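Local coordinates for IroE protein (Escherichia coli, PDB 2GZS) that hydrolyses the trilactone ester bonds of the siderophore enterobactin and its C-glucosylated salmochelin forms, preferring the iron-free compounds and tending to cut just once, at residues W30-N35 against P72-V77; Y43-M48 against Q141-W146; L123-I128 against L160-F165. One frame throughout, in Å; residues are numbered along the deposited sequence.

Interaction 1 of 3, residues W30-N35 against P72-V77; sequences WTAVPN and PVIVAV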
loop_
_atom_site.group_PDB
_atom_site.type_symbol
_atom_site.label_atom_id
_atom_site.label_comp_id
_atom_site.label_asym_id
_atom_site.label_seq_id
_atom_site.Cartn_x
_atom_site.Cartn_y
_atom_site.Cartn_z
ATOM N N TRP A 30 10.549 -7.775 2.615
ATOM C CA TRP A 30 11.807 -7.288 2.046
ATOM C C TRP A 30 11.899 -5.788 2.308
ATOM O O TRP A 30 10.949 -5.007 2.114
ATOM C CB TRP A 30 11.911 -7.500 0.550
ATOM C CG TRP A 30 11.987 -8.909 0.106
ATOM C CD1 TRP A 30 13.157 -9.589 -0.145
ATOM C CD2 TRP A 30 10.921 -9.839 -0.160
ATOM N NE1 TRP A 30 12.863 -10.879 -0.547
ATOM C CE2 TRP A 30 11.489 -11.043 -0.557
ATOM C CE3 TRP A 30 9.509 -9.694 -0.070
ATOM C CZ2 TRP A 30 10.727 -12.143 -0.891
ATOM C CZ3 TRP A 30 8.745 -10.818 -0.404
ATOM C CH2 TRP A 30 9.346 -12.017 -0.796
ATOM N N THR A 31 13.064 -5.356 2.783
ATOM C CA THR A 31 13.353 -3.944 2.953
ATOM C C THR A 31 14.433 -3.521 1.956
ATOM O O THR A 31 15.532 -4.114 1.977
ATOM C CB THR A 31 13.770 -3.612 4.392
ATOM O OG1 THR A 31 12.710 -4.021 5.281
ATOM C CG2 THR A 31 13.889 -2.111 4.604
ATOM N N ALA A 32 14.161 -2.586 1.073
ATOM C CA ALA A 32 15.068 -2.069 0.077
ATOM C C ALA A 32 15.470 -0.675 0.520
ATOM O O ALA A 32 14.650 0.220 0.612
ATOM C CB ALA A 32 14.452 -2.049 -1.338
ATOM N N VAL A 33 16.786 -0.476 0.809
ATOM C CA VAL A 33 17.290 0.801 1.307
ATOM C C VAL A 33 18.138 1.446 0.202
ATOM O O VAL A 33 18.987 0.718 -0.351
ATOM C CB VAL A 33 18.166 0.616 2.556
ATOM C CG1 VAL A 33 18.726 1.931 3.023
ATOM C CG2 VAL A 33 17.387 -0.034 3.726
ATOM N N PRO A 34 17.942 2.698 -0.118
ATOM C CA PRO A 34 18.756 3.334 -1.172
ATOM C C PRO A 34 20.251 3.315 -0.797
ATOM O O PRO A 34 20.600 3.397 0.371
ATOM C CB PRO A 34 18.241 4.749 -1.200
ATOM C CG PRO A 34 16.823 4.663 -0.640
ATOM C CD PRO A 34 16.945 3.640 0.461
ATOM N N ASN A 35 21.068 3.175 -1.831
ATOM C CA ASN A 35 22.520 3.284 -1.607
ATOM C C ASN A 35 22.974 4.704 -1.702
ATOM O O ASN A 35 24.145 4.958 -1.414
ATOM C CB ASN A 35 23.238 2.426 -2.653
ATOM C CG ASN A 35 23.165 0.969 -2.327
ATOM O OD1 ASN A 35 22.629 0.583 -1.264
ATOM N ND2 ASN A 35 23.721 0.090 -3.151
ATOM N N PRO A 72 12.973 6.349 -1.985
ATOM C CA PRO A 72 12.439 5.888 -0.702
ATOM C C PRO A 72 12.988 4.547 -0.249
ATOM O O PRO A 72 13.384 3.737 -1.092
ATOM C CB PRO A 72 10.912 5.725 -1.049
ATOM C CG PRO A 72 10.977 5.258 -2.477
ATOM C CD PRO A 72 12.085 6.033 -3.133
ATOM N N VAL A 73 12.891 4.317 1.063
ATOM C CA VAL A 73 12.911 2.932 1.533
ATOM C C VAL A 73 11.627 2.193 1.071
ATOM O O VAL A 73 10.550 2.817 1.154
ATOM C CB VAL A 73 13.065 2.865 3.046
ATOM C CG1 VAL A 73 12.975 1.492 3.670
ATOM C CG2 VAL A 73 14.471 3.470 3.421
ATOM N N ILE A 74 11.819 0.981 0.602
ATOM C CA ILE A 74 10.655 0.220 0.088
ATOM C C ILE A 74 10.505 -0.985 0.996
ATOM O O ILE A 74 11.450 -1.775 1.195
ATOM C CB ILE A 74 10.936 -0.238 -1.335
ATOM C CG1 ILE A 74 11.373 0.932 -2.246
ATOM C CG2 ILE A 74 9.729 -0.980 -1.849
ATOM C CD1 ILE A 74 11.579 0.476 -3.680
ATOM N N VAL A 75 9.327 -1.191 1.573
ATOM C CA VAL A 75 9.080 -2.356 2.417
ATOM C C VAL A 75 8.023 -3.184 1.706
ATOM O O VAL A 75 6.863 -2.744 1.679
ATOM C CB VAL A 75 8.629 -2.013 3.850
ATOM C CG1 VAL A 75 8.389 -3.271 4.651
ATOM C CG2 VAL A 75 9.668 -1.104 4.513
ATOM N N ALA A 76 8.397 -4.316 1.133
ATOM C CA ALA A 76 7.432 -5.142 0.408
ATOM C C ALA A 76 6.979 -6.234 1.362
ATOM O O ALA A 76 7.753 -7.082 1.795
ATOM C CB ALA A 76 8.127 -5.739 -0.806
ATOM N N VAL A 77 5.677 -6.155 1.725
ATOM C CA VAL A 77 5.161 -7.076 2.766
ATOM C C VAL A 77 4.522 -8.251 2.023
ATOM O O VAL A 77 3.386 -8.069 1.497
ATOM C CB VAL A 77 4.162 -6.368 3.659
ATOM C CG1 VAL A 77 3.647 -7.294 4.757
ATOM C CG2 VAL A 77 4.863 -5.103 4.230
#
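Trp-30 and Ala-76 form the first of three antiparallel bridges between strands 26-34 and 73-79, neighbours in the mixed sheet of this alpha/beta-hydrolase fold; the short segments run at 170° to each other. Two hydrogen-bonded pairs, Trp-30 with Ala-76 and Ala-32 with Ile-74, flank the non-hydrogen-bonded pair Thr-31 with Val-75. The straightest of the four bonds, Ala-32 N to Ile-74 O, has an N-H...O angle of 170°. On the face with Trp-30, Ala-32, Ile-74 and Ala-76, large residues sit opposite small ones. The Trp-30 ring carbon CE3 comes within 4.3 Å of Ala-76 CB, and Ala-76 O lies at the ring edge, near its plane. The small methyl of Ala-32 sits beside the branched Ile-74, the two CB atoms 4.0 Å apart; Tyr-11 and Phe-13 of the edge strand also touch Ala-32. On the other face the Thr-31 methyl CG2, anti to the backbone N (OG1 at chi1 -58°), meets Val-73 CG1 at 3.8 Å. Val-132 of helix 117-132 covers Thr-31 and Val-75. Beyond the bridges Pro-34 acts as the bump: its ring crosses Val-73 at about a right angle, with CD 3.9 Å from Val-73 CG2. An alanine in place of Pro-34 would probably leave a gap beside Val-73 CG2 and over Pro-72 O, because the ring atoms CG and CD make those contacts. The same ring sets Pro-34 CG 3.6 Å from Pro-72 O.

Interaction 2 of 3, residues Y43-M48 against Q141-W146; sequences YPILYM and QRRGLW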
loop_
_atom_site.group_PDB
_atom_site.type_symbol
_atom_site.label_atom_id
_atom_site.label_comp_id
_atom_site.label_asym_id
_atom_site.label_seq_id
_atom_site.Cartn_x
_atom_site.Cartn_y
_atom_site.Cartn_z
ATOM N N TYR A 43 14.833 9.198 4.880
ATOM C CA TYR A 43 14.204 8.660 3.683
ATOM C C TYR A 43 12.660 8.636 3.813
ATOM O O TYR A 43 12.221 8.335 4.915
ATOM C CB TYR A 43 14.660 7.251 3.441
ATOM C CG TYR A 43 16.129 6.938 3.142
ATOM C CD1 TYR A 43 16.685 7.352 1.949
ATOM C CD2 TYR A 43 16.791 6.187 4.116
ATOM C CE1 TYR A 43 18.039 7.038 1.700
ATOM C CE2 TYR A 43 18.130 5.858 3.867
ATOM C CZ TYR A 43 18.656 6.305 2.692
ATOM O OH TYR A 43 19.993 5.930 2.514
ATOM N N PRO A 44 11.984 8.960 2.723
ATOM C CA PRO A 44 10.535 8.587 2.696
ATOM C C PRO A 44 10.489 7.076 2.726
ATOM O O PRO A 44 11.458 6.405 2.384
ATOM C CB PRO A 44 10.081 9.062 1.343
ATOM C CG PRO A 44 11.131 9.969 0.797
ATOM C CD PRO A 44 12.389 9.544 1.474
ATOM N N ILE A 45 9.298 6.496 3.085
ATOM C CA ILE A 45 9.272 5.043 3.109
ATOM C C ILE A 45 7.884 4.574 2.645
ATOM O O ILE A 45 6.910 5.206 3.088
ATOM C CB ILE A 45 9.604 4.474 4.518
ATOM C CG1 ILE A 45 9.691 2.945 4.548
ATOM C CG2 ILE A 45 8.652 5.032 5.604
ATOM C CD1 ILE A 45 10.253 2.382 5.883
ATOM N N LEU A 46 7.857 3.554 1.780
ATOM C CA LEU A 46 6.550 3.125 1.265
ATOM C C LEU A 46 6.410 1.634 1.588
ATOM O O LEU A 46 7.251 0.845 1.161
ATOM C CB LEU A 46 6.500 3.407 -0.228
ATOM C CG LEU A 46 5.103 3.097 -0.851
ATOM C CD1 LEU A 46 3.945 3.859 -0.252
ATOM C CD2 LEU A 46 5.188 3.337 -2.355
ATOM N N TYR A 47 5.367 1.293 2.340
ATOM C CA TYR A 47 4.993 -0.062 2.690
ATOM C C TYR A 47 4.022 -0.600 1.618
ATOM O O TYR A 47 3.071 0.170 1.323
ATOM C CB TYR A 47 4.319 -0.076 4.071
ATOM C CG TYR A 47 5.323 0.119 5.219
ATOM C CD1 TYR A 47 5.791 -0.991 5.909
ATOM C CD2 TYR A 47 5.743 1.402 5.499
ATOM C CE1 TYR A 47 6.723 -0.855 6.964
ATOM C CE2 TYR A 47 6.665 1.528 6.547
ATOM C CZ TYR A 47 7.110 0.434 7.232
ATOM O OH TYR A 47 8.043 0.624 8.270
HETATM N N MSE A 48 4.301 -1.743 1.058
HETATM C CA MSE A 48 3.576 -2.207 -0.117
HETATM C C MSE A 48 3.065 -3.624 0.094
HETATM O O MSE A 48 3.805 -4.538 0.420
HETATM C CB MSE A 48 4.560 -2.203 -1.326
HETATM C CG MSE A 48 5.089 -0.733 -1.481
HETATM SE SE MSE A 48 6.085 -0.484 -3.143
HETATM C CE MSE A 48 6.769 -2.138 -2.500
ATOM N N GLN A 141 7.134 11.792 8.456
ATOM C CA GLN A 141 6.022 12.508 7.802
ATOM C C GLN A 141 5.807 12.012 6.390
ATOM O O GLN A 141 4.843 12.445 5.759
ATOM C CB GLN A 141 6.351 14.007 7.863
ATOM C CG GLN A 141 6.507 14.526 9.301
ATOM C CD GLN A 141 6.449 16.049 9.274
ATOM O OE1 GLN A 141 7.470 16.739 9.305
ATOM N NE2 GLN A 141 5.211 16.529 9.184
ATOM N N ARG A 142 6.674 11.177 5.850
ATOM C CA ARG A 142 6.699 10.708 4.489
ATOM C C ARG A 142 6.557 9.179 4.509
ATOM O O ARG A 142 7.144 8.528 3.658
ATOM C CB ARG A 142 7.999 11.083 3.768
ATOM C CG ARG A 142 8.181 12.610 3.606
ATOM C CD ARG A 142 7.557 13.070 2.308
ATOM N NE ARG A 142 8.385 13.068 1.129
ATOM C CZ ARG A 142 9.620 13.390 0.810
ATOM N NH1 ARG A 142 10.496 13.865 1.694
ATOM N NH2 ARG A 142 10.035 13.240 -0.457
ATOM N N ARG A 143 5.833 8.656 5.471
ATOM C CA ARG A 143 5.525 7.212 5.513
ATOM C C ARG A 143 4.249 6.925 4.736
ATOM O O ARG A 143 3.218 7.522 5.044
ATOM C CB ARG A 143 5.381 6.776 6.969
ATOM C CG ARG A 143 5.233 5.261 7.093
ATOM C CD ARG A 143 5.109 4.924 8.542
ATOM N NE ARG A 143 6.323 4.939 9.404
ATOM C CZ ARG A 143 6.298 5.528 10.605
ATOM N NH1 ARG A 143 5.244 6.123 11.171
ATOM N NH2 ARG A 143 7.367 5.540 11.383
ATOM N N GLY A 144 4.371 6.036 3.750
ATOM C CA GLY A 144 3.160 5.754 2.913
ATOM C C GLY A 144 2.901 4.261 2.896
ATOM O O GLY A 144 3.646 3.400 3.284
ATOM N N LEU A 145 1.641 3.973 2.438
ATOM C CA LEU A 145 1.091 2.611 2.347
ATOM C C LEU A 145 0.465 2.443 0.959
ATOM O O LEU A 145 -0.300 3.349 0.587
ATOM C CB LEU A 145 0.048 2.438 3.471
ATOM C CG LEU A 145 -0.668 1.026 3.406
ATOM C CD1 LEU A 145 0.294 -0.077 3.789
ATOM C CD2 LEU A 145 -1.828 1.093 4.386
ATOM N N TRP A 146 0.713 1.369 0.268
ATOM C CA TRP A 146 0.117 1.084 -1.048
ATOM C C TRP A 146 -0.402 -0.339 -1.061
ATOM O O TRP A 146 0.186 -1.277 -0.550
ATOM C CB TRP A 146 1.244 1.218 -2.156
ATOM C CG TRP A 146 0.745 0.758 -3.525
ATOM C CD1 TRP A 146 0.125 1.548 -4.481
ATOM C CD2 TRP A 146 0.821 -0.585 -4.057
ATOM N NE1 TRP A 146 -0.172 0.727 -5.548
ATOM C CE2 TRP A 146 0.221 -0.548 -5.361
ATOM C CE3 TRP A 146 1.332 -1.803 -3.555
ATOM C CZ2 TRP A 146 0.139 -1.716 -6.159
ATOM C CZ3 TRP A 146 1.243 -2.968 -4.372
ATOM C CH2 TRP A 146 0.651 -2.867 -5.642
#
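Ile-45 and Arg-143 begin a run of four parallel bridges, reaching Met-48 with Trp-146, that joins strands 43-48 and 143-148 in the middle of the alpha/beta-hydrolase sheet. The segments cross at -23°, and four backbone hydrogen bonds zip them together. Of these, Tyr-47 N to Gly-144 O is almost straight at 177°, although the donor stands above the carbonyl plane. Packing is tightest at Gly-144, where Leu-46 CD1 lies 3.3 Å from Gly-144 C; the absence of a side chain at Gly-144 lets this methyl lie against the backbone. The Leu-46 methyl goes on to Trp-146 CB, and Met-48, a selenomethionine, sets its CB 3.9 Å from Trp-146 CE3. Helix 247-262 packs on this face through Leu-259 and Phe-255, and strand 143-148 leads on into the nucleophile elbow bearing the active-site Ser-149. On the opposite face Ile-45 CG2 lies alongside the Arg-143 chain, 3.7 Å from its CG. Tyr-47 CE2 approaches the same CG, with ring and guanidinium planes 67° apart. Both polar ends converge on Glu-133, Arg-143 by a salt bridge and Tyr-47 OH by a hydrogen bond, which would probably favour a charged carboxylate. The looser side is the start of the contact, where the chain turns a corner and Arg-142 is partly exposed. Its bent chain lies beside Pro-44, pointing the same way, and Pro-44 CG sits over the centre of one guanidinium face, 3.7 Å from Arg-142 CZ.

Interaction 3 of 3, residues L123-I128 against L160-F165; sequences LLETRI and LSSSYF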
loop_
_atom_site.group_PDB
_atom_site.type_symbol
_atom_site.label_atom_id
_atom_site.label_comp_id
_atom_site.label_asym_id
_atom_site.label_seq_id
_atom_site.Cartn_x
_atom_site.Cartn_y
_atom_site.Cartn_z
ATOM N N LEU A 123 -0.404 -6.125 13.246
ATOM C CA LEU A 123 0.853 -6.779 12.937
ATOM C C LEU A 123 1.767 -5.768 12.228
ATOM O O LEU A 123 2.970 -5.585 12.526
ATOM C CB LEU A 123 0.645 -7.993 12.023
ATOM C CG LEU A 123 1.894 -8.500 11.325
ATOM C CD1 LEU A 123 2.816 -9.157 12.349
ATOM C CD2 LEU A 123 1.566 -9.528 10.243
ATOM N N LEU A 124 1.224 -5.109 11.204
ATOM C CA LEU A 124 2.040 -4.204 10.358
ATOM C C LEU A 124 2.554 -3.048 11.167
ATOM O O LEU A 124 3.768 -2.741 11.047
ATOM C CB LEU A 124 1.156 -3.758 9.182
ATOM C CG LEU A 124 1.817 -2.782 8.180
ATOM C CD1 LEU A 124 3.028 -3.433 7.513
ATOM C CD2 LEU A 124 0.779 -2.327 7.164
ATOM N N GLU A 125 1.711 -2.374 11.922
ATOM C CA GLU A 125 2.087 -1.108 12.599
ATOM C C GLU A 125 2.849 -1.332 13.894
ATOM O O GLU A 125 3.725 -0.488 14.226
ATOM C CB GLU A 125 0.840 -0.253 12.872
ATOM C CG GLU A 125 0.144 0.160 11.586
ATOM C CD GLU A 125 -0.972 1.163 11.814
ATOM O OE1 GLU A 125 -1.261 1.597 12.945
ATOM O OE2 GLU A 125 -1.568 1.519 10.776
ATOM N N THR A 126 2.555 -2.413 14.613
ATOM C CA THR A 126 3.247 -2.570 15.908
ATOM C C THR A 126 4.358 -3.588 15.887
ATOM O O THR A 126 5.136 -3.659 16.866
ATOM C CB THR A 126 2.264 -2.995 17.030
ATOM O OG1 THR A 126 1.931 -4.376 16.891
ATOM C CG2 THR A 126 0.971 -2.178 16.974
ATOM N N ARG A 127 4.479 -4.426 14.858
ATOM C CA ARG A 127 5.504 -5.477 14.810
ATOM C C ARG A 127 6.428 -5.292 13.607
ATOM O O ARG A 127 7.667 -5.181 13.739
ATOM C CB ARG A 127 4.917 -6.902 14.830
ATOM C CG ARG A 127 3.955 -7.099 16.012
ATOM C CD ARG A 127 3.425 -8.556 16.158
ATOM N NE ARG A 127 2.173 -8.337 16.915
ATOM C CZ ARG A 127 0.928 -8.727 16.601
ATOM N NH1 ARG A 127 0.772 -9.468 15.499
ATOM N NH2 ARG A 127 -0.023 -8.343 17.438
ATOM N N ILE A 128 5.847 -5.260 12.395
ATOM C CA ILE A 128 6.722 -5.192 11.219
ATOM C C ILE A 128 7.349 -3.822 11.073
ATOM O O ILE A 128 8.604 -3.727 10.919
ATOM C CB ILE A 128 5.879 -5.514 9.962
ATOM C CG1 ILE A 128 5.283 -6.905 10.060
ATOM C CG2 ILE A 128 6.752 -5.287 8.709
ATOM C CD1 ILE A 128 4.544 -7.296 8.767
ATOM N N LEU A 160 -8.914 5.166 7.211
ATOM C CA LEU A 160 -9.987 5.423 8.207
ATOM C C LEU A 160 -9.499 5.227 9.620
ATOM O O LEU A 160 -9.984 5.923 10.516
ATOM C CB LEU A 160 -11.188 4.477 7.986
ATOM C CG LEU A 160 -12.069 4.860 6.798
ATOM C CD1 LEU A 160 -12.985 3.686 6.426
ATOM C CD2 LEU A 160 -12.858 6.128 7.154
ATOM N N SER A 161 -8.594 4.286 9.855
ATOM C CA SER A 161 -8.338 3.893 11.254
ATOM C C SER A 161 -6.935 4.216 11.741
ATOM O O SER A 161 -6.670 4.266 12.959
ATOM C CB SER A 161 -8.617 2.397 11.380
ATOM O OG SER A 161 -9.844 1.991 10.757
ATOM N N SER A 162 -5.975 4.468 10.902
ATOM C CA SER A 162 -4.556 4.462 11.316
ATOM C C SER A 162 -4.110 5.872 11.674
ATOM O O SER A 162 -4.583 6.818 11.052
ATOM C CB SER A 162 -3.687 3.944 10.147
ATOM O OG SER A 162 -2.291 3.963 10.537
ATOM N N SER A 163 -3.176 5.999 12.613
ATOM C CA SER A 163 -2.432 7.262 12.738
ATOM C C SER A 163 -0.982 7.065 12.335
ATOM O O SER A 163 -0.103 7.940 12.544
ATOM C CB SER A 163 -2.480 7.826 14.167
ATOM O OG SER A 163 -2.058 6.772 15.035
ATOM N N TYR A 164 -0.625 5.938 11.764
ATOM C CA TYR A 164 0.784 5.601 11.568
ATOM C C TYR A 164 1.315 6.080 10.233
ATOM O O TYR A 164 2.466 6.448 10.061
ATOM C CB TYR A 164 0.971 4.066 11.658
ATOM C CG TYR A 164 2.412 3.630 11.772
ATOM C CD1 TYR A 164 3.084 3.718 13.006
ATOM C CD2 TYR A 164 3.083 3.137 10.666
ATOM C CE1 TYR A 164 4.417 3.306 13.115
ATOM C CE2 TYR A 164 4.397 2.730 10.817
ATOM C CZ TYR A 164 5.072 2.810 12.015
ATOM O OH TYR A 164 6.396 2.381 11.965
ATOM N N PHE A 165 0.478 6.003 9.181
ATOM C CA PHE A 165 0.905 6.421 7.874
ATOM C C PHE A 165 0.442 7.824 7.529
ATOM O O PHE A 165 -0.597 8.271 8.009
ATOM C CB PHE A 165 0.366 5.456 6.766
ATOM C CG PHE A 165 0.826 4.043 6.970
ATOM C CD1 PHE A 165 2.070 3.576 6.514
ATOM C CD2 PHE A 165 0.005 3.159 7.653
ATOM C CE1 PHE A 165 2.420 2.279 6.803
ATOM C CE2 PHE A 165 0.405 1.876 7.929
ATOM C CZ PHE A 165 1.618 1.392 7.458
HETATM O O HOH W 1 -2.574 3.537 14.052
#
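A carboxylate-to-hydroxyl link at a partly exposed glutamate, with apolar packing beside it, ties Glu-125 of helix 117-132 to Ser-162 in the turn after helix 150-161, both on one flank of the alpha/beta-hydrolase sheet. Glu-125 CG lies anti to the carbonyl carbon (chi1 -63°), and the chain runs extended beyond it. Ser-162 OG donates to OE2 of Glu-125 at 2.6 Å, on the syn side and 33° out of the carboxylate plane. The same hydroxyl oxygen accepts from Tyr-164 N at 2.9 Å, an ST turn, so the serine is gripped twice and its proton is directed to the acid. The second carboxylate oxygen, OE1, takes a hydrogen bond from a water that in turn accepts from Ser-163 N. Tyr-164 slides past Glu-125 in the opposite direction, its CB 3.5 Å from Glu-125 CD, with carboxylate and ring planes 23° apart and Glu-125 O over one ring face. Deeper in, Leu-124 crosses Phe-165 at about a right angle, and both touch Leu-145 of strand 143-148. There Leu-124 CD2 stands 3.8 Å from Phe-165 CZ.

How the interactions relate
Interactions 1 and 2 share one sheet: strand 73-79 lies directly beside strand 43-48, and probable hydrogen bonds tie Met-48 to Val-75 and Val-77. Both are buried ladders of backbone bonds, antiparallel in interaction 1 and parallel in interaction 2, with mainly apolar faces; interaction 2 adds buried charge. Interaction 3, in the helix layer, is farther out than interaction 2, its centre about 12 Å from the chain centre against 8 Å; partly exposed Glu-125 and Tyr-164 flank a buried Leu-124/Phe-165 pair, and a hydroxyl and a water serve the carboxylate. It reaches interaction 2 where Arg-143 NH1 probably bonds to Tyr-164 O, and interaction 1 where Val-77 meets Leu-124 and Ile-128.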